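Local coordinates for protein nucleoporin NUP82 (Chaetomium thermophilum, PDB 5CWW) that probably serves as a structural component of the nuclear pore complex and as a docking partner for transport factors, here represented by its beta-propeller domain, at residues B[279-284]-B[371-376]; B[440-445]-B[468-473]. One frame throughout, in Å; residues are numbered along the deposited sequence. Where two conformers were deposited one is given.

Overall arrangement
Contacts 1 and 2 lie about 10 Å apart, centre to centre, where two neighbouring propeller blades meet; one joins blades, the other builds a blade. Contact 1 comes first along the chain and closes before contact 2 opens. It sets strand 281-284, of the sheet that begins with strand 254-258, against the chain that runs from strand 369-370 into strand 374-376. Contact 2 lies within the next sheet, pairing strand 437-441 with strand 469-476. Strand 374-376 runs parallel to 469-476 at the border of that sheet: Asp374 N lies 2.8 Å from Pro468 O and Asp376 N 2.8 Å from Leu470 O, both probable hydrogen bonds, so one segment leaves one blade and edges the next.

Contact 1: residues B[279-284]-B[371-376]; sequences GDVYAL and GPFDFD
Val281 and Phe373 are joined backbone to backbone: Phe373 N donates to Val281 O at 3.1 Å, in the carbonyl plane and nearly straight (165° at the hydrogen). The same oxygen lies at the edge of the Phe373 ring, in its plane, 3.3 Å from CD1, and also receives a CA-H...O contact from Pro372. Further along that rim, Phe373 CE1 meets Ala283 CB at 3.8 Å. Val281 CG2, anti to the carbonyl carbon, reaches the edge of the Phe375 ring in its plane, 3.6 Å from CZ; the two side chains cross at about a right angle. On Tyr282, Pro372 CA sits over one face, offset toward the rim, while Pro372 CG lies 3.3 Å from the Tyr282 hydroxyl OH. The peptide bond before Pro372 is cis, and Gly371 C comes within 3.4 Å of Tyr282 CE2. A water accepts from Val281 N and donates to Phe373 O at 2.6 Å, extending the backbone link. In the second shell, Trp273 meets the Phe373 ring, and Leu430 of the next sheet touches both Val281 and Phe375. With Val281 N satisfied by the water and Val281 O by Phe373 N, this backbone can lie beside the apolar Phe373 and Phe375 rings with its polar atoms paired.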
ATOM      1  N   GLY B 279       5.341   3.364  10.527  1.00 47.49           N
ATOM      2  CA  GLY B 279       5.082   4.789  10.395  1.00 47.71           C
ATOM      3  C   GLY B 279       5.656   5.405   9.131  1.00 47.47           C
ATOM      4  O   GLY B 279       5.417   6.576   8.844  1.00 46.98           O
ATOM      5  N   ASP B 280       6.407   4.617   8.370  1.00 46.66           N
ATOM      6  CA  ASP B 280       7.060   5.118   7.166  1.00 47.45           C
ATOM      7  C   ASP B 280       6.147   5.048   5.948  1.00 45.93           C
ATOM      8  O   ASP B 280       5.230   4.226   5.883  1.00 45.61           O
ATOM      9  CB  ASP B 280       8.348   4.338   6.894  1.00 48.58           C
ATOM     10  CG  ASP B 280       9.398   4.552   7.968  1.00 52.30           C
ATOM     11  OD1 ASP B 280       9.363   5.605   8.637  1.00 54.07           O
ATOM     12  OD2 ASP B 280      10.263   3.668   8.140  1.00 53.62           O
ATOM     13  N   VAL B 281       6.424   5.919   4.984  1.00 45.55           N
ATOM     14  CA  VAL B 281       5.657   6.000   3.749  1.00 43.38           C
ATOM     15  C   VAL B 281       6.613   5.865   2.574  1.00 43.21           C
ATOM     16  O   VAL B 281       7.708   6.424   2.592  1.00 44.29           O
ATOM     17  CB  VAL B 281       4.877   7.337   3.650  1.00 41.26           C
ATOM     18  CG1 VAL B 281       4.212   7.489   2.290  1.00 39.97           C
ATOM     19  CG2 VAL B 281       3.843   7.435   4.763  1.00 41.93           C
ATOM     20  N   TYR B 282       6.187   5.124   1.557  1.00 41.30           N
ATOM     21  CA  TYR B 282       6.995   4.896   0.368  1.00 41.19           C
ATOM     22  C   TYR B 282       6.177   5.127  -0.895  1.00 39.88           C
ATOM     23  O   TYR B 282       4.948   5.070  -0.867  1.00 39.19           O
ATOM     24  CB  TYR B 282       7.549   3.469   0.357  1.00 41.06           C
ATOM     25  CG  TYR B 282       8.576   3.182   1.426  1.00 42.21           C
ATOM     26  CD1 TYR B 282       8.190   2.749   2.686  1.00 43.32           C
ATOM     27  CD2 TYR B 282       9.931   3.324   1.168  1.00 41.70           C
ATOM     28  CE1 TYR B 282       9.128   2.475   3.663  1.00 43.72           C
ATOM     29  CE2 TYR B 282      10.874   3.055   2.138  1.00 43.02           C
ATOM     30  CZ  TYR B 282      10.468   2.629   3.383  1.00 43.52           C
ATOM     31  OH  TYR B 282      11.406   2.357   4.350  1.00 44.59           O
ATOM     32  N   ALA B 283       6.868   5.367  -2.004  1.00 39.04           N
ATOM     33  CA  ALA B 283       6.217   5.512  -3.299  1.00 38.22           C
ATOM     34  C   ALA B 283       7.006   4.786  -4.382  1.00 40.52           C
ATOM     35  O   ALA B 283       8.235   4.784  -4.367  1.00 39.30           O
ATOM     36  CB  ALA B 283       6.056   6.984  -3.653  1.00 39.13           C
ATOM     37  N   LEU B 284       6.283   4.166  -5.308  1.00 43.74           N
ATOM     38  CA  LEU B 284       6.873   3.508  -6.471  1.00 46.51           C
ATOM     39  C   LEU B 284       6.334   4.133  -7.744  1.00 43.49           C
ATOM     40  O   LEU B 284       5.126   4.121  -7.972  1.00 41.11           O
ATOM     41  CB  LEU B 284       6.552   2.014  -6.482  1.00 51.47           C
ATOM     42  CG  LEU B 284       7.426   1.009  -5.740  1.00 56.21           C
ATOM     43  CD1 LEU B 284       6.831  -0.373  -5.956  1.00 59.61           C
ATOM     44  CD2 LEU B 284       8.873   1.045  -6.212  1.00 58.18           C
ATOM     45  N   GLY B 371      11.631   6.659  -0.547  1.00 43.77           N
ATOM     46  CA  GLY B 371      11.315   6.772   0.867  1.00 43.68           C
ATOM     47  C   GLY B 371      12.375   6.117   1.733  1.00 45.82           C
ATOM     48  O   GLY B 371      13.379   5.628   1.220  1.00 46.11           O
ATOM     49  N   PRO B 372      12.166   6.109   3.060  1.00 50.05           N
ATOM     50  CA  PRO B 372      11.005   6.682   3.752  1.00 50.70           C
ATOM     51  C   PRO B 372      10.932   8.197   3.599  1.00 50.25           C
ATOM     52  O   PRO B 372      11.941   8.875   3.777  1.00 50.43           O
ATOM     53  CB  PRO B 372      11.236   6.309   5.223  1.00 52.69           C
ATOM     54  CG  PRO B 372      12.365   5.343   5.242  1.00 53.52           C
ATOM     55  CD  PRO B 372      13.156   5.561   4.000  1.00 53.33           C
ATOM     56  N   PHE B 373       9.755   8.716   3.266  1.00 48.90           N
ATOM     57  CA  PHE B 373       9.563  10.154   3.145  1.00 49.65           C
ATOM     58  C   PHE B 373       9.726  10.842   4.494  1.00 49.89           C
ATOM     59  O   PHE B 373       9.180  10.390   5.500  1.00 50.76           O
ATOM     60  CB  PHE B 373       8.180  10.469   2.571  1.00 47.22           C
ATOM     61  CG  PHE B 373       8.085  10.295   1.085  1.00 45.71           C
ATOM     62  CD1 PHE B 373       7.974   9.033   0.528  1.00 45.91           C
ATOM     63  CD2 PHE B 373       8.101  11.395   0.244  1.00 46.42           C
ATOM     64  CE1 PHE B 373       7.886   8.870  -0.840  1.00 46.02           C
ATOM     65  CE2 PHE B 373       8.009  11.239  -1.125  1.00 46.53           C
ATOM     66  CZ  PHE B 373       7.904   9.974  -1.668  1.00 46.24           C
ATOM     67  N   ASP B 374      10.478  11.938   4.509  0.50 55.82           N
ATOM     68  CA  ASP B 374      10.585  12.766   5.701  0.50 50.60           C
ATOM     69  C   ASP B 374       9.397  13.717   5.763  0.50 60.45           C
ATOM     70  O   ASP B 374       9.104  14.416   4.794  0.50 55.99           O
ATOM     71  CB  ASP B 374      11.897  13.552   5.706  0.50 60.63           C
ATOM     72  CG  ASP B 374      12.078  14.373   6.967  0.50 59.08           C
ATOM     73  OD1 ASP B 374      12.375  13.779   8.024  0.50 60.97           O
ATOM     74  OD2 ASP B 374      11.928  15.610   6.900  0.50 61.80           O
ATOM     75  N   PHE B 375       8.708  13.729   6.899  1.00 56.36           N
ATOM     76  CA  PHE B 375       7.570  14.620   7.099  1.00 57.87           C
ATOM     77  C   PHE B 375       8.055  15.966   7.622  1.00 56.26           C
ATOM     78  O   PHE B 375       8.374  16.106   8.800  1.00 54.92           O
ATOM     79  CB  PHE B 375       6.560  14.003   8.067  1.00 61.73           C
ATOM     80  CG  PHE B 375       6.031  12.665   7.625  1.00 64.46           C
ATOM     81  CD1 PHE B 375       5.860  12.380   6.282  1.00 64.00           C
ATOM     82  CD2 PHE B 375       5.716  11.690   8.557  1.00 65.37           C
ATOM     83  CE1 PHE B 375       5.380  11.145   5.875  1.00 62.99           C
ATOM     84  CE2 PHE B 375       5.236  10.455   8.159  1.00 64.94           C
ATOM     85  CZ  PHE B 375       5.067  10.183   6.816  1.00 64.34           C
ATOM     86  N   ASP B 376       8.116  16.954   6.739  1.00 53.13           N
ATOM     87  CA  ASP B 376       8.515  18.298   7.136  1.00 53.86           C
ATOM     88  C   ASP B 376       7.422  18.919   8.007  1.00 54.16           C
ATOM     89  O   ASP B 376       6.233  18.733   7.744  1.00 53.72           O
ATOM     90  CB  ASP B 376       8.787  19.161   5.900  1.00 56.13           C
ATOM     91  CG  ASP B 376       9.438  20.487   6.239  1.00 59.71           C
ATOM     92  OD1 ASP B 376      10.002  20.621   7.345  1.00 61.83           O
ATOM     93  OD2 ASP B 376       9.384  21.403   5.391  1.00 60.58           O
TER
HETATM   94  O   HOH W   1       8.046   8.114   5.937  1.00 50.06           O

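Contact 2: residues B[440-445]-B[468-473]; sequences CLDIDG and PSLLTF
An antiparallel strand pair followed by an aspartate-held turn is the setting here, inside a propeller blade. Leu441 and Leu471 form its hydrogen-bonded pair: Leu441 N donates to Leu471 O at 2.8 Å, and Leu471 N returns a bond to Leu441 O at 2.9 Å, the donors tilted 22° and 17° from the respective carbonyl planes. Cys440 and Thr472 make the adjoining non-hydrogen-bonded pair, where Cys440 CA also offers a CA-H...O contact to Leu471 O. The Ile443 and Leu471 side chains cross obliquely, Ile443 CG1 3.6 Å from Leu471 CB, and Ile443 CD1 reaches Leu471 CD2. Leu441 lies beside Phe473, pointing the same way, with CD1 4.1 Å from Phe473 CB. Apolar packing from the chain of another protein covers Leu441, Ile443, Leu471 and Phe473, while Trp518 stacks on the Phe473 ring. Beyond the paired residues the two chains part, and water fills in for direct bonds. Ser469 O accepts from two waters: one also donates to Asp442 OD1, the other accepts from Asp444 N at 2.8 Å. Asp442 takes Gly445 N on OD1 at 2.8 Å, from above the carboxylate plane. OD2 accepts from the turn amide Val446 N, and Asn426 ND2 ties it to the chain before strand 427-432. Asp442 is itself the centre of an inverse gamma turn, closed by a weak bond from Ile443 N to Leu441 O, and its bond to Gly445 N, three residues on, completes an Asx motif in the turn after Leu441.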
ATOM      1  N   CYS B 440      -0.806  15.569   4.287  1.00 50.50           N
ATOM      2  CA  CYS B 440       0.483  15.995   3.760  1.00 50.96           C
ATOM      3  C   CYS B 440       0.368  16.428   2.307  1.00 51.77           C
ATOM      4  O   CYS B 440      -0.421  15.868   1.545  1.00 53.72           O
ATOM      5  CB  CYS B 440       1.508  14.868   3.887  1.00 49.53           C
ATOM      6  SG  CYS B 440       1.642  14.208   5.556  1.00 50.62           S
ATOM      7  N   LEU B 441       1.170  17.420   1.931  1.00 52.29           N
ATOM      8  CA  LEU B 441       1.192  17.920   0.564  1.00 49.70           C
ATOM      9  C   LEU B 441       2.510  17.563  -0.105  1.00 50.08           C
ATOM     10  O   LEU B 441       3.583  17.734   0.476  1.00 51.38           O
ATOM     11  CB  LEU B 441       0.985  19.433   0.538  1.00 50.45           C
ATOM     12  CG  LEU B 441      -0.314  19.950   1.157  1.00 49.70           C
ATOM     13  CD1 LEU B 441      -0.280  21.472   1.258  1.00 52.29           C
ATOM     14  CD2 LEU B 441      -1.520  19.489   0.348  1.00 49.89           C
ATOM     15  N   ASP B 442       2.416  17.061  -1.331  1.00 50.89           N
ATOM     16  CA  ASP B 442       3.594  16.721  -2.114  1.00 51.21           C
ATOM     17  C   ASP B 442       4.105  17.957  -2.848  1.00 51.62           C
ATOM     18  O   ASP B 442       3.807  18.169  -4.023  1.00 52.29           O
ATOM     19  CB  ASP B 442       3.275  15.596  -3.098  1.00 51.78           C
ATOM     20  CG  ASP B 442       4.479  15.177  -3.918  1.00 52.65           C
ATOM     21  OD1 ASP B 442       5.618  15.505  -3.518  1.00 54.06           O
ATOM     22  OD2 ASP B 442       4.286  14.507  -4.955  1.00 52.98           O
ATOM     23  N   ILE B 443       4.875  18.770  -2.130  1.00 52.10           N
ATOM     24  CA  ILE B 443       5.401  20.024  -2.658  1.00 55.54           C
ATOM     25  C   ILE B 443       6.438  19.792  -3.749  1.00 55.74           C
ATOM     26  O   ILE B 443       6.493  20.528  -4.734  1.00 57.55           O
ATOM     27  CB  ILE B 443       6.050  20.866  -1.535  1.00 60.10           C
ATOM     28  CG1 ILE B 443       5.057  21.098  -0.391  1.00 61.23           C
ATOM     29  CG2 ILE B 443       6.567  22.193  -2.075  1.00 63.10           C
ATOM     30  CD1 ILE B 443       3.770  21.787  -0.805  1.00 62.73           C
ATOM     31  N   ASP B 444       7.262  18.765  -3.572  1.00 54.09           N
ATOM     32  CA  ASP B 444       8.363  18.509  -4.490  1.00 55.19           C
ATOM     33  C   ASP B 444       7.885  17.798  -5.750  1.00 53.72           C
ATOM     34  O   ASP B 444       8.428  18.012  -6.833  1.00 53.68           O
ATOM     35  CB  ASP B 444       9.451  17.693  -3.791  1.00 57.57           C
ATOM     36  CG  ASP B 444      10.143  18.476  -2.686  1.00 62.20           C
ATOM     37  OD1 ASP B 444      10.251  19.716  -2.810  1.00 65.32           O
ATOM     38  OD2 ASP B 444      10.576  17.857  -1.692  1.00 62.32           O
ATOM     39  N   GLY B 445       6.873  16.951  -5.606  1.00 53.80           N
ATOM     40  CA  GLY B 445       6.286  16.269  -6.743  1.00 54.02           C
ATOM     41  C   GLY B 445       6.959  14.944  -7.027  1.00 54.90           C
ATOM     42  O   GLY B 445       8.010  14.895  -7.665  1.00 56.14           O
ATOM     43  N   PRO B 468      13.516  11.898   0.342  1.00 65.20           N
ATOM     44  CA  PRO B 468      12.324  12.565  -0.195  1.00 59.02           C
ATOM     45  C   PRO B 468      11.472  13.176   0.913  1.00 54.92           C
ATOM     46  O   PRO B 468      11.529  12.703   2.050  1.00 55.52           O
ATOM     47  CB  PRO B 468      11.577  11.437  -0.909  1.00 60.53           C
ATOM     48  CG  PRO B 468      12.087  10.180  -0.294  1.00 62.66           C
ATOM     49  CD  PRO B 468      13.506  10.448   0.078  1.00 66.40           C
ATOM     50  N   SER B 469      10.685  14.195   0.584  1.00 56.57           N
ATOM     51  CA  SER B 469       9.972  14.958   1.601  1.00 55.19           C
ATOM     52  C   SER B 469       8.508  15.206   1.258  1.00 51.66           C
ATOM     53  O   SER B 469       8.146  15.385   0.094  1.00 52.95           O
ATOM     54  CB  SER B 469      10.671  16.302   1.825  1.00 56.54           C
ATOM     55  OG  SER B 469       9.974  17.090   2.774  1.00 55.84           O
ATOM     56  N   LEU B 470       7.679  15.193   2.297  1.00 49.24           N
ATOM     57  CA  LEU B 470       6.303  15.662   2.220  1.00 47.65           C
ATOM     58  C   LEU B 470       6.122  16.790   3.228  1.00 47.80           C
ATOM     59  O   LEU B 470       6.793  16.815   4.260  1.00 49.89           O
ATOM     60  CB  LEU B 470       5.315  14.532   2.507  1.00 48.36           C
ATOM     61  CG  LEU B 470       5.293  13.364   1.519  1.00 50.01           C
ATOM     62  CD1 LEU B 470       4.467  12.213   2.079  1.00 49.86           C
ATOM     63  CD2 LEU B 470       4.744  13.811   0.173  1.00 51.00           C
ATOM     64  N   LEU B 471       5.212  17.711   2.929  1.00 46.17           N
ATOM     65  CA  LEU B 471       4.909  18.821   3.830  1.00 46.95           C
ATOM     66  C   LEU B 471       3.675  18.506   4.662  1.00 46.19           C
ATOM     67  O   LEU B 471       2.570  18.405   4.133  1.00 45.01           O
ATOM     68  CB  LEU B 471       4.694  20.117   3.041  1.00 48.95           C
ATOM     69  CG  LEU B 471       4.194  21.332   3.836  1.00 51.70           C
ATOM     70  CD1 LEU B 471       5.152  21.689   4.963  1.00 53.79           C
ATOM     71  CD2 LEU B 471       3.988  22.526   2.915  1.00 52.71           C
ATOM     72  N   THR B 472       3.866  18.355   5.968  1.00 48.99           N
ATOM     73  CA  THR B 472       2.746  18.145   6.872  1.00 52.08           C
ATOM     74  C   THR B 472       1.942  19.434   6.970  1.00 53.60           C
ATOM     75  O   THR B 472       2.417  20.429   7.514  1.00 56.45           O
ATOM     76  CB  THR B 472       3.208  17.717   8.278  1.00 53.75           C
ATOM     77  OG1 THR B 472       4.132  16.628   8.174  1.00 54.56           O
ATOM     78  CG2 THR B 472       2.020  17.289   9.127  1.00 53.45           C
ATOM     79  N   PHE B 473       0.728  19.415   6.433  1.00 53.02           N
ATOM     80  CA  PHE B 473      -0.122  20.596   6.441  1.00 56.22           C
ATOM     81  C   PHE B 473      -0.979  20.650   7.696  1.00 55.73           C
ATOM     82  O   PHE B 473      -1.148  21.711   8.298  1.00 55.64           O
ATOM     83  CB  PHE B 473      -1.022  20.628   5.206  1.00 59.45           C
ATOM     84  CG  PHE B 473      -2.173  21.578   5.338  1.00 66.73           C
ATOM     85  CD1 PHE B 473      -1.964  22.947   5.304  1.00 70.48           C
ATOM     86  CD2 PHE B 473      -3.461  21.104   5.517  1.00 71.04           C
ATOM     87  CE1 PHE B 473      -3.020  23.826   5.441  1.00 72.93           C
ATOM     88  CE2 PHE B 473      -4.523  21.978   5.651  1.00 73.49           C
ATOM     89  CZ  PHE B 473      -4.302  23.340   5.617  1.00 74.94           C
TER
HETATM   90  O   HOH W   2       7.809  14.668  -2.676  1.00 50.18           O
HETATM   91  O   HOH W   3       7.249  17.730  -0.918  1.00 39.96           O